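Local coordinates for protein tRNA (cytosine(72)-C(5))-methyltransferase (Pyrococcus horikoshii, PDB 5ZVE) that methylates the C5 position of cytosine 72 in several transfer RNAs, using S-adenosyl-L-methionine as the methyl donor, at residues Glu3-Leu9 and Leu285-Leu291; Ser100-Gly104 and Pro161-Leu165; Cys276-Val281 and Cys323-Glu329; Phe350-Pro354 and Phe364-His369. One frame throughout, in Å; residues are numbered along the deposited sequence.

Interaction 1 (Glu3-Leu9 and Leu285-Leu291); sequences EAFPKEL and LWEERTL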
# COMPACT_ATOMS: atom_id res chain seq x y z
N GLU A 3 6.26 19.17 -9.90
CA GLU A 3 7.27 19.56 -8.94
C GLU A 3 7.51 18.50 -7.86
O GLU A 3 8.58 18.45 -7.26
CB GLU A 3 6.88 20.89 -8.29
CG GLU A 3 5.83 20.78 -7.18
CD GLU A 3 4.44 21.13 -7.65
OE1 GLU A 3 4.16 20.95 -8.86
OE2 GLU A 3 3.63 21.59 -6.82
N ALA A 4 6.50 17.67 -7.61
CA ALA A 4 6.60 16.63 -6.60
C ALA A 4 7.61 15.54 -6.98
O ALA A 4 8.01 14.74 -6.14
CB ALA A 4 5.26 16.01 -6.36
N PHE A 5 8.00 15.53 -8.25
CA PHE A 5 8.88 14.49 -8.78
C PHE A 5 10.18 15.10 -9.29
O PHE A 5 10.14 16.04 -10.08
CB PHE A 5 8.18 13.72 -9.90
CG PHE A 5 6.84 13.18 -9.52
CD1 PHE A 5 5.70 13.96 -9.64
CD2 PHE A 5 6.71 11.88 -9.04
CE1 PHE A 5 4.46 13.46 -9.28
CE2 PHE A 5 5.47 11.38 -8.68
CZ PHE A 5 4.35 12.17 -8.80
N PRO A 6 11.32 14.56 -8.84
CA PRO A 6 12.62 15.06 -9.30
C PRO A 6 12.73 14.94 -10.82
O PRO A 6 12.08 14.06 -11.39
CB PRO A 6 13.63 14.15 -8.59
CG PRO A 6 12.85 12.95 -8.17
CD PRO A 6 11.45 13.42 -7.92
N LYS A 7 13.52 15.80 -11.44
CA LYS A 7 13.53 15.94 -12.89
C LYS A 7 13.94 14.66 -13.61
O LYS A 7 13.32 14.29 -14.61
CB LYS A 7 14.46 17.08 -13.30
CG LYS A 7 14.49 17.35 -14.80
CD LYS A 7 13.34 18.26 -15.18
CE LYS A 7 13.07 18.26 -16.67
NZ LYS A 7 14.22 18.79 -17.46
N GLU A 8 14.98 13.98 -13.12
CA GLU A 8 15.47 12.79 -13.81
C GLU A 8 14.44 11.66 -13.77
O GLU A 8 14.35 10.88 -14.72
CB GLU A 8 16.80 12.31 -13.22
CG GLU A 8 16.80 12.02 -11.74
CD GLU A 8 18.01 11.20 -11.33
OE1 GLU A 8 18.16 10.91 -10.12
OE2 GLU A 8 18.82 10.85 -12.21
N LEU A 9 13.69 11.56 -12.69
CA LEU A 9 12.60 10.59 -12.61
C LEU A 9 11.49 10.94 -13.60
O LEU A 9 10.91 10.06 -14.23
CB LEU A 9 12.04 10.49 -11.19
CG LEU A 9 10.89 9.50 -11.02
CD1 LEU A 9 11.36 8.08 -11.30
CD2 LEU A 9 10.29 9.59 -9.63
N LEU A 285 2.95 13.14 -2.05
CA LEU A 285 3.13 14.57 -1.86
C LEU A 285 4.46 15.03 -2.45
O LEU A 285 4.51 15.98 -3.23
CB LEU A 285 3.05 14.94 -0.37
CG LEU A 285 1.65 15.13 0.24
CD1 LEU A 285 0.83 13.84 0.22
CD2 LEU A 285 1.74 15.68 1.65
N TRP A 286 5.55 14.36 -2.07
CA TRP A 286 6.86 14.63 -2.64
C TRP A 286 7.62 13.32 -2.82
O TRP A 286 7.86 12.61 -1.85
CB TRP A 286 7.67 15.59 -1.77
CG TRP A 286 6.95 16.86 -1.45
CD1 TRP A 286 6.27 17.15 -0.31
CD2 TRP A 286 6.83 18.01 -2.30
NE1 TRP A 286 5.74 18.41 -0.38
CE2 TRP A 286 6.06 18.96 -1.59
CE3 TRP A 286 7.30 18.33 -3.57
CZ2 TRP A 286 5.75 20.21 -2.13
CZ3 TRP A 286 6.99 19.57 -4.10
CH2 TRP A 286 6.22 20.50 -3.38
N GLU A 287 8.00 13.02 -4.05
CA GLU A 287 8.76 11.81 -4.34
C GLU A 287 10.23 12.03 -4.03
O GLU A 287 10.86 12.90 -4.63
CB GLU A 287 8.57 11.38 -5.79
CG GLU A 287 9.32 10.11 -6.17
CD GLU A 287 8.85 8.89 -5.40
OE1 GLU A 287 9.56 8.45 -4.47
OE2 GLU A 287 7.75 8.37 -5.72
N GLU A 288 10.78 11.25 -3.10
CA GLU A 288 12.18 11.42 -2.70
C GLU A 288 13.12 10.45 -3.41
O GLU A 288 14.30 10.76 -3.62
CB GLU A 288 12.32 11.25 -1.19
CG GLU A 288 11.45 12.19 -0.37
CD GLU A 288 10.33 11.45 0.35
OE1 GLU A 288 9.98 10.34 -0.09
OE2 GLU A 288 9.80 11.99 1.35
N ARG A 289 12.62 9.28 -3.77
CA ARG A 289 13.45 8.27 -4.41
C ARG A 289 13.61 8.55 -5.89
O ARG A 289 12.71 9.09 -6.53
CB ARG A 289 12.88 6.86 -4.18
CG ARG A 289 13.25 6.29 -2.82
CD ARG A 289 12.42 5.07 -2.49
NE ARG A 289 12.60 4.66 -1.10
CZ ARG A 289 11.85 3.74 -0.49
NH1 ARG A 289 10.88 3.13 -1.15
NH2 ARG A 289 12.08 3.43 0.78
N THR A 290 14.78 8.20 -6.43
CA THR A 290 15.10 8.51 -7.81
C THR A 290 15.87 7.36 -8.48
O THR A 290 15.86 6.23 -8.00
CB THR A 290 15.90 9.82 -7.91
OG1 THR A 290 16.11 10.15 -9.29
CG2 THR A 290 17.25 9.72 -7.18
N LEU A 291 16.53 7.67 -9.60
CA LEU A 291 17.10 6.64 -10.47
C LEU A 291 18.11 5.74 -9.77
O LEU A 291 18.05 4.52 -9.91
CB LEU A 291 17.75 7.28 -11.70
CG LEU A 291 16.88 7.40 -12.96
CD1 LEU A 291 15.53 8.01 -12.65
CD2 LEU A 291 17.60 8.19 -14.05
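The backbones of A4 and E287 are tied directly: E287 N donates to A4 O at 2.7 Å with an N-H...O angle of 159°. The chains come nearest one residue earlier, where the CA atoms of A4 and W286 lie 4.4 Å apart, and they stay in company as far as L9 and T290 although they form no sheet. P6 and T290 are the N-cap residues of helices 7-17 and 291-310, which brings two helix starts together. Among the side chains, A4 CB rests 3.2 Å from L285 O. The W286 indole leans obliquely on the 3-10 segment at E3 and A4, with CE3 3.5 Å from A4 CA and CZ3 against E3 CG. Its CG stands anti to the carbonyl carbon (chi1 -53°), which swings the six-membered ring back to that segment, while NE1 bonds to D129. E287 lays its aliphatic part between F5 and L9: CB faces F5 CD2 at 3.8 Å and CG faces L9 CD2 at 3.6 Å. P6 CD touches E287 O at 3.4 Å. At the far end the E8 carboxylate crosses T290, whose hydroxyl points to it, though the modelled separation is too short to trust. E8 and L291 run antiparallel alongside each other, E8 OE2 lying 3.5 Å from L291 CD2. The buried E287 carboxylate is satisfied on both oxygens, OE1 taking R289 N on its anti lone pair and OE2 pairing with K284. The N-terminal segment is thus joined to the methyltransferase loop by one firm backbone bond and hydrocarbon packing, while the charge of E287 is probably balanced by K284, within the methyltransferase side.

Interaction 2 (Ser100-Gly104 and Pro161-Leu165); sequences SVYQG and PKFKL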
# COMPACT_ATOMS: atom_id res chain seq x y z
N SER A 100 -1.63 12.73 6.27
CA SER A 100 -2.87 12.20 6.84
C SER A 100 -3.99 13.25 6.79
O SER A 100 -5.13 12.93 6.45
CB SER A 100 -2.62 11.71 8.26
OG SER A 100 -2.17 12.76 9.09
N VAL A 101 -3.65 14.50 7.12
CA VAL A 101 -4.58 15.63 7.00
C VAL A 101 -5.08 15.78 5.56
O VAL A 101 -6.26 16.03 5.31
CB VAL A 101 -3.92 16.95 7.46
CG1 VAL A 101 -4.75 18.16 7.06
CG2 VAL A 101 -3.68 16.92 8.97
N TYR A 102 -4.16 15.61 4.62
CA TYR A 102 -4.42 15.60 3.18
C TYR A 102 -5.53 14.61 2.80
O TYR A 102 -6.18 14.76 1.77
CB TYR A 102 -3.12 15.24 2.45
CG TYR A 102 -3.09 15.42 0.95
CD1 TYR A 102 -3.11 16.69 0.38
CD2 TYR A 102 -2.95 14.33 0.10
CE1 TYR A 102 -3.04 16.86 -0.99
CE2 TYR A 102 -2.89 14.49 -1.27
CZ TYR A 102 -2.93 15.76 -1.81
OH TYR A 102 -2.86 15.93 -3.17
N GLN A 103 -5.75 13.61 3.65
CA GLN A 103 -6.74 12.58 3.37
C GLN A 103 -7.89 12.60 4.37
O GLN A 103 -8.76 11.73 4.34
CB GLN A 103 -6.06 11.21 3.36
CG GLN A 103 -4.81 11.18 2.51
CD GLN A 103 -4.07 9.87 2.58
OE1 GLN A 103 -4.62 8.82 2.26
NE2 GLN A 103 -2.81 9.92 3.00
N GLY A 104 -7.90 13.58 5.26
CA GLY A 104 -9.04 13.80 6.13
C GLY A 104 -8.81 13.63 7.62
O GLY A 104 -9.73 13.82 8.41
N PRO A 161 -10.47 19.19 4.61
CA PRO A 161 -9.28 18.52 4.07
C PRO A 161 -9.26 18.63 2.55
O PRO A 161 -10.32 18.81 1.95
CB PRO A 161 -9.45 17.08 4.52
CG PRO A 161 -10.93 16.90 4.59
CD PRO A 161 -11.47 18.21 5.09
N LYS A 162 -8.09 18.55 1.94
CA LYS A 162 -8.01 18.57 0.49
C LYS A 162 -8.79 17.38 -0.10
O LYS A 162 -9.55 17.53 -1.06
CB LYS A 162 -6.55 18.55 0.04
CG LYS A 162 -6.35 18.37 -1.44
CD LYS A 162 -6.47 19.67 -2.20
CE LYS A 162 -5.49 19.69 -3.36
NZ LYS A 162 -5.91 20.66 -4.41
N PHE A 163 -8.61 16.22 0.51
CA PHE A 163 -9.37 15.02 0.15
C PHE A 163 -9.89 14.35 1.41
O PHE A 163 -9.35 14.55 2.50
CB PHE A 163 -8.52 14.02 -0.64
CG PHE A 163 -8.05 14.53 -1.97
CD1 PHE A 163 -8.86 14.42 -3.09
CD2 PHE A 163 -6.79 15.09 -2.10
CE1 PHE A 163 -8.43 14.87 -4.32
CE2 PHE A 163 -6.35 15.55 -3.34
CZ PHE A 163 -7.17 15.44 -4.45
N LYS A 164 -10.94 13.56 1.26
CA LYS A 164 -11.50 12.83 2.39
C LYS A 164 -11.66 11.34 2.10
O LYS A 164 -12.39 10.95 1.19
CB LYS A 164 -12.85 13.43 2.78
CG LYS A 164 -13.53 12.74 3.95
CD LYS A 164 -12.61 12.64 5.15
CE LYS A 164 -13.35 12.06 6.35
NZ LYS A 164 -12.40 11.72 7.45
N LEU A 165 -10.96 10.53 2.89
CA LEU A 165 -11.16 9.09 2.93
C LEU A 165 -11.67 8.75 4.32
O LEU A 165 -11.31 9.41 5.29
CB LEU A 165 -9.86 8.34 2.64
CG LEU A 165 -9.27 8.41 1.23
CD1 LEU A 165 -7.99 7.60 1.15
CD2 LEU A 165 -10.27 7.90 0.22
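The ring of Y102 receives the edge of F163 on one face in a T-shaped stack, centroids 5.4 Å apart and planes at 71°. F163 CD2 stands 3.9 Å above the tyrosine plane, displaced toward the rim, and K162 CG approaches the same ring obliquely, 3.7 Å from Y102 CE1. The edge of F163 in turn meets Y102 twice, CE2 lying 3.5 Å from Y102 OH and the backbone oxygen Y102 O lying in its plane. With CG opposite the backbone N (chi1 -169°), Y102 runs alongside F163 and K162, pointing the same way, and its OH hydrogen-bonds R30 O. Replacing Y102 with an alanine would probably leave the F163 edge without the face it packs on and the R30 carbonyl without its hydroxyl partner. Two backbone bonds fix the segments: F163 N to Y102 O at 3.1 Å, with the donor above the carbonyl plane, and the straighter L165 N to Q103 O at 2.9 Å. G104, with positive phi, closes a Schellman motif, its CA packed on P161 CB. The contact thus joins the C-terminal end of helix 95-101 to the chain leaving strand 154-161 in the PUA region, with V135 of strand 134-140 touching V101 and Y102.

Interaction 3 (Cys276-Val281 and Cys323-Glu329); sequences CTALGV and CTLSYEE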
# COMPACT_ATOMS: atom_id res chain seq x y z
N CYS A 276 10.64 -2.33 -2.31
CA CYS A 276 10.79 -1.66 -3.59
C CYS A 276 10.84 -0.16 -3.40
O CYS A 276 10.64 0.33 -2.29
CB CYS A 276 9.65 -2.04 -4.54
SG CYS A 276 8.00 -1.51 -4.02
N THR A 277 11.11 0.57 -4.48
CA THR A 277 11.20 2.03 -4.43
C THR A 277 9.85 2.69 -4.12
O THR A 277 9.80 3.88 -3.82
CB THR A 277 11.77 2.58 -5.75
OG1 THR A 277 11.05 2.01 -6.85
CG2 THR A 277 13.24 2.22 -5.89
N ALA A 278 8.78 1.90 -4.20
CA ALA A 278 7.43 2.35 -3.85
C ALA A 278 6.97 3.56 -4.67
O ALA A 278 6.24 4.41 -4.17
CB ALA A 278 7.34 2.67 -2.36
N LEU A 279 7.39 3.61 -5.93
CA LEU A 279 7.06 4.73 -6.80
C LEU A 279 5.56 4.82 -7.08
O LEU A 279 5.07 5.85 -7.53
CB LEU A 279 7.84 4.61 -8.12
CG LEU A 279 9.37 4.68 -8.00
CD1 LEU A 279 10.04 4.40 -9.34
CD2 LEU A 279 9.82 6.03 -7.44
N GLY A 280 4.83 3.74 -6.82
CA GLY A 280 3.42 3.68 -7.12
C GLY A 280 2.48 4.05 -5.98
O GLY A 280 1.27 4.13 -6.18
N VAL A 281 3.03 4.29 -4.79
CA VAL A 281 2.18 4.48 -3.62
C VAL A 281 1.53 5.86 -3.64
O VAL A 281 2.08 6.83 -4.15
CB VAL A 281 2.97 4.29 -2.30
CG1 VAL A 281 3.67 2.94 -2.29
CG2 VAL A 281 3.95 5.41 -2.08
N CYS A 323 4.95 -2.46 -5.34
CA CYS A 323 4.15 -1.24 -5.45
C CYS A 323 4.99 -0.15 -6.09
O CYS A 323 5.01 0.99 -5.62
CB CYS A 323 3.64 -0.80 -4.07
SG CYS A 323 4.92 -0.41 -2.85
N THR A 324 5.67 -0.49 -7.18
CA THR A 324 6.51 0.47 -7.88
C THR A 324 6.26 0.41 -9.38
O THR A 324 5.75 -0.58 -9.90
CB THR A 324 8.00 0.23 -7.59
OG1 THR A 324 8.74 1.42 -7.89
CG2 THR A 324 8.54 -0.93 -8.41
N LEU A 325 6.62 1.48 -10.08
CA LEU A 325 6.36 1.59 -11.51
C LEU A 325 7.56 1.23 -12.39
O LEU A 325 7.40 1.00 -13.59
CB LEU A 325 5.91 3.01 -11.83
CG LEU A 325 4.62 3.45 -11.14
CD1 LEU A 325 4.51 4.97 -11.16
CD2 LEU A 325 3.44 2.82 -11.85
N SER A 326 8.76 1.19 -11.81
CA SER A 326 9.99 1.08 -12.60
C SER A 326 10.03 -0.19 -13.44
O SER A 326 9.47 -1.22 -13.07
CB SER A 326 11.22 1.14 -11.70
OG SER A 326 11.44 -0.09 -11.05
N TYR A 327 10.69 -0.09 -14.59
CA TYR A 327 10.90 -1.25 -15.43
C TYR A 327 11.85 -2.24 -14.76
O TYR A 327 11.56 -3.44 -14.70
CB TYR A 327 11.45 -0.85 -16.81
CG TYR A 327 11.57 -2.02 -17.75
CD1 TYR A 327 10.51 -2.38 -18.57
CD2 TYR A 327 12.73 -2.77 -17.82
CE1 TYR A 327 10.60 -3.46 -19.43
CE2 TYR A 327 12.84 -3.85 -18.68
CZ TYR A 327 11.78 -4.19 -19.48
OH TYR A 327 11.88 -5.26 -20.33
N GLU A 328 12.98 -1.73 -14.27
CA GLU A 328 14.06 -2.56 -13.75
C GLU A 328 13.61 -3.47 -12.60
O GLU A 328 14.00 -4.63 -12.53
CB GLU A 328 15.23 -1.69 -13.28
CG GLU A 328 16.01 -0.99 -14.39
CD GLU A 328 15.35 0.29 -14.87
OE1 GLU A 328 14.27 0.64 -14.33
OE2 GLU A 328 15.90 0.95 -15.78
N GLU A 329 12.78 -2.94 -11.70
CA GLU A 329 12.32 -3.71 -10.55
C GLU A 329 11.21 -4.67 -10.93
O GLU A 329 10.86 -5.56 -10.15
CB GLU A 329 11.82 -2.79 -9.43
CG GLU A 329 12.87 -1.86 -8.85
CD GLU A 329 12.26 -0.82 -7.92
OE1 GLU A 329 11.93 -1.17 -6.77
OE2 GLU A 329 12.09 0.34 -8.34
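T324 OG1 is gripped from two sides, giving its hydrogen to T277 OG1 at 2.6 Å and receiving L279 N at 3.2 Å. The two loops follow neighbouring parallel strands, 267-273 and 316-322, of the Rossmann-like class I methyltransferase fold, and carry the cysteines of the Pro-Cys and Thr-Cys motifs of the RsmB/NOP family. With OG1 opposite its backbone N (chi1 -160°), T324 turns its hydroxyl onto the 276-281 loop. E329 holds T277 from the other segment: T277 N donates to the syn lone pair of E329 OE1 at 3.0 Å and 162°, and T277 OG1 lies so close to OE2 that the modelled length is doubtful. S326 holds the carboxylate in turn, its OG giving a hydrogen to E329 OE2 at 2.8 Å, on the anti side but tilted out of the carboxylate plane, while accepting E329 N in an ST motif. G280 N closes the other end on C323 O at 3.0 Å. Beside this polar net the two cysteines face each other. C323 is the predicted nucleophile, its side chain about 7 Å from the bound S-adenosyl-L-homocysteine. The sulfurs touch without a disulfide, C276 SG to C323 SG being 3.5 Å, and V281 CG1 flanks C323 SG at 3.6 Å.

Interaction 4 (Phe350-Pro354 and Phe364-His369); sequences FIGSP and FYPHKH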
# COMPACT_ATOMS: atom_id res chain seq x y z
N PHE A 350 -7.35 -10.95 -14.06
CA PHE A 350 -6.63 -9.93 -14.80
C PHE A 350 -7.55 -8.76 -15.11
O PHE A 350 -8.34 -8.82 -16.05
CB PHE A 350 -6.05 -10.48 -16.10
CG PHE A 350 -4.85 -9.72 -16.59
CD1 PHE A 350 -4.98 -8.43 -17.09
CD2 PHE A 350 -3.59 -10.30 -16.58
CE1 PHE A 350 -3.88 -7.73 -17.54
CE2 PHE A 350 -2.48 -9.61 -17.04
CZ PHE A 350 -2.63 -8.32 -17.52
N ILE A 351 -7.46 -7.71 -14.30
CA ILE A 351 -8.28 -6.53 -14.51
C ILE A 351 -7.41 -5.28 -14.66
O ILE A 351 -7.92 -4.18 -14.83
CB ILE A 351 -9.28 -6.33 -13.36
CG1 ILE A 351 -8.55 -6.23 -12.02
CG2 ILE A 351 -10.30 -7.47 -13.34
CD1 ILE A 351 -9.46 -6.32 -10.80
N GLY A 352 -6.10 -5.46 -14.61
CA GLY A 352 -5.19 -4.34 -14.76
C GLY A 352 -4.79 -4.15 -16.21
O GLY A 352 -5.61 -4.33 -17.11
N SER A 353 -3.53 -3.78 -16.42
CA SER A 353 -2.99 -3.59 -17.76
C SER A 353 -1.89 -4.61 -18.04
O SER A 353 -1.33 -5.19 -17.11
CB SER A 353 -2.42 -2.18 -17.93
OG SER A 353 -3.45 -1.21 -17.93
N PRO A 354 -1.59 -4.84 -19.33
CA PRO A 354 -0.40 -5.64 -19.66
C PRO A 354 0.88 -4.96 -19.19
O PRO A 354 0.88 -3.75 -18.97
CB PRO A 354 -0.44 -5.73 -21.19
CG PRO A 354 -1.45 -4.71 -21.64
CD PRO A 354 -2.42 -4.55 -20.51
N PHE A 364 -0.88 -2.24 -12.67
CA PHE A 364 -1.93 -1.32 -12.28
C PHE A 364 -1.41 0.11 -12.35
O PHE A 364 -0.27 0.39 -11.96
CB PHE A 364 -2.45 -1.64 -10.87
CG PHE A 364 -3.23 -2.92 -10.79
CD1 PHE A 364 -2.58 -4.12 -10.54
CD2 PHE A 364 -4.60 -2.93 -10.96
CE1 PHE A 364 -3.30 -5.31 -10.46
CE2 PHE A 364 -5.33 -4.11 -10.88
CZ PHE A 364 -4.68 -5.30 -10.63
N TYR A 365 -2.24 1.00 -12.88
CA TYR A 365 -1.89 2.41 -13.00
C TYR A 365 -2.94 3.26 -12.29
O TYR A 365 -4.12 2.93 -12.33
CB TYR A 365 -1.80 2.82 -14.47
CG TYR A 365 -0.68 2.16 -15.23
CD1 TYR A 365 0.61 2.65 -15.16
CD2 TYR A 365 -0.92 1.05 -16.03
CE1 TYR A 365 1.64 2.05 -15.87
CE2 TYR A 365 0.10 0.44 -16.74
CZ TYR A 365 1.38 0.95 -16.65
OH TYR A 365 2.41 0.36 -17.35
N PRO A 366 -2.51 4.35 -11.64
CA PRO A 366 -3.45 5.20 -10.90
C PRO A 366 -4.51 5.86 -11.78
O PRO A 366 -5.66 5.99 -11.36
CB PRO A 366 -2.54 6.26 -10.25
CG PRO A 366 -1.31 6.28 -11.09
CD PRO A 366 -1.13 4.86 -11.57
N HIS A 367 -4.14 6.28 -12.99
CA HIS A 367 -5.07 6.99 -13.86
C HIS A 367 -6.00 6.03 -14.60
O HIS A 367 -7.08 6.42 -15.02
CB HIS A 367 -4.30 7.86 -14.86
CG HIS A 367 -3.47 7.09 -15.84
ND1 HIS A 367 -2.50 6.19 -15.45
CD2 HIS A 367 -3.45 7.10 -17.19
CE1 HIS A 367 -1.93 5.67 -16.52
NE2 HIS A 367 -2.48 6.21 -17.59
N LYS A 368 -5.59 4.78 -14.75
CA LYS A 368 -6.43 3.79 -15.43
C LYS A 368 -7.32 2.99 -14.48
O LYS A 368 -8.46 2.69 -14.80
CB LYS A 368 -5.57 2.84 -16.26
CG LYS A 368 -4.84 3.49 -17.42
CD LYS A 368 -4.09 2.46 -18.25
CE LYS A 368 -3.51 3.07 -19.52
NZ LYS A 368 -2.66 2.10 -20.27
N HIS A 369 -6.79 2.62 -13.31
CA HIS A 369 -7.50 1.68 -12.45
C HIS A 369 -7.88 2.24 -11.08
O HIS A 369 -8.48 1.53 -10.27
CB HIS A 369 -6.67 0.41 -12.27
CG HIS A 369 -6.09 -0.10 -13.54
ND1 HIS A 369 -4.73 -0.14 -13.79
CD2 HIS A 369 -6.68 -0.60 -14.66
CE1 HIS A 369 -4.52 -0.64 -14.99
NE2 HIS A 369 -5.68 -0.93 -15.54
O HOH W 1 -6.55 -1.35 -17.97
O HOH W 2 1.44 -0.92 -19.50
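G352 lies where the rings of F364 and H369 both turn a face to it. The segments belong to the antiparallel hairpin of strands 353-355 and 361-364, in the large sheet of the methyltransferase fold, and to the short helix 366-369 that follows. G352 CA makes a CH-pi contact with each ring, 4.2 Å from the F364 centroid and 3.9 Å from that of H369, over the face and offset toward the rim in both cases. I351 comes to F364 from another direction, CG1 meeting the ring edge with 4.0 Å to CE2. The imidazole is filled on its other face by K368 CB, so it sits between that lysine and the glycine. Its rotation is fixed by Y365 N, which donates to H369 ND1 at 2.9 Å and 172°, nearly in the ring plane. CG of H369 stands opposite the carbonyl carbon (chi1 -46°), which carries the ring back over the helix start to that amide. H369 NE2 holds a water in the ring plane at 2.6 Å, which also makes a weak bond to G352 O. S353 comes at the imidazole edge, OG 3.2 Å from H369 CE1, and its CB rests against the edge of Y365, 3.8 Å from CE2. Were H369 an alanine, Y365 N would probably lose its side-chain acceptor and G352 CA one of its two aromatic faces. Q362 anchors the approach to the glycine, its OE1 accepting the amides of I351 and G352. Further along, a second water bridges the segments, bonded to P354 O and lying 2.7 Å from Y365 OH.

Interactions 2 and 3 are the buried contacts, whereas interactions 1 and 4 are only partly covered. Interaction 2, within the PUA region, relies on an aromatic stack and backbone bonds and lies away from the annotated sites; it touches interaction 1 where L285 meets Y102. Interaction 3, at the predicted nucleophile, is instead a net of hydroxyl, carboxylate and amide bonds. Interaction 1, resting on one backbone bond and hydrocarbon packing, joins it along the loop leading to helix 291-310, R289 NH1 bonding to T277 O, and so links the N-terminal region to the loops around that cysteine. Interaction 4 shares the methyltransferase fold with interaction 3 but does not touch it, and relies on ring faces and bridging waters.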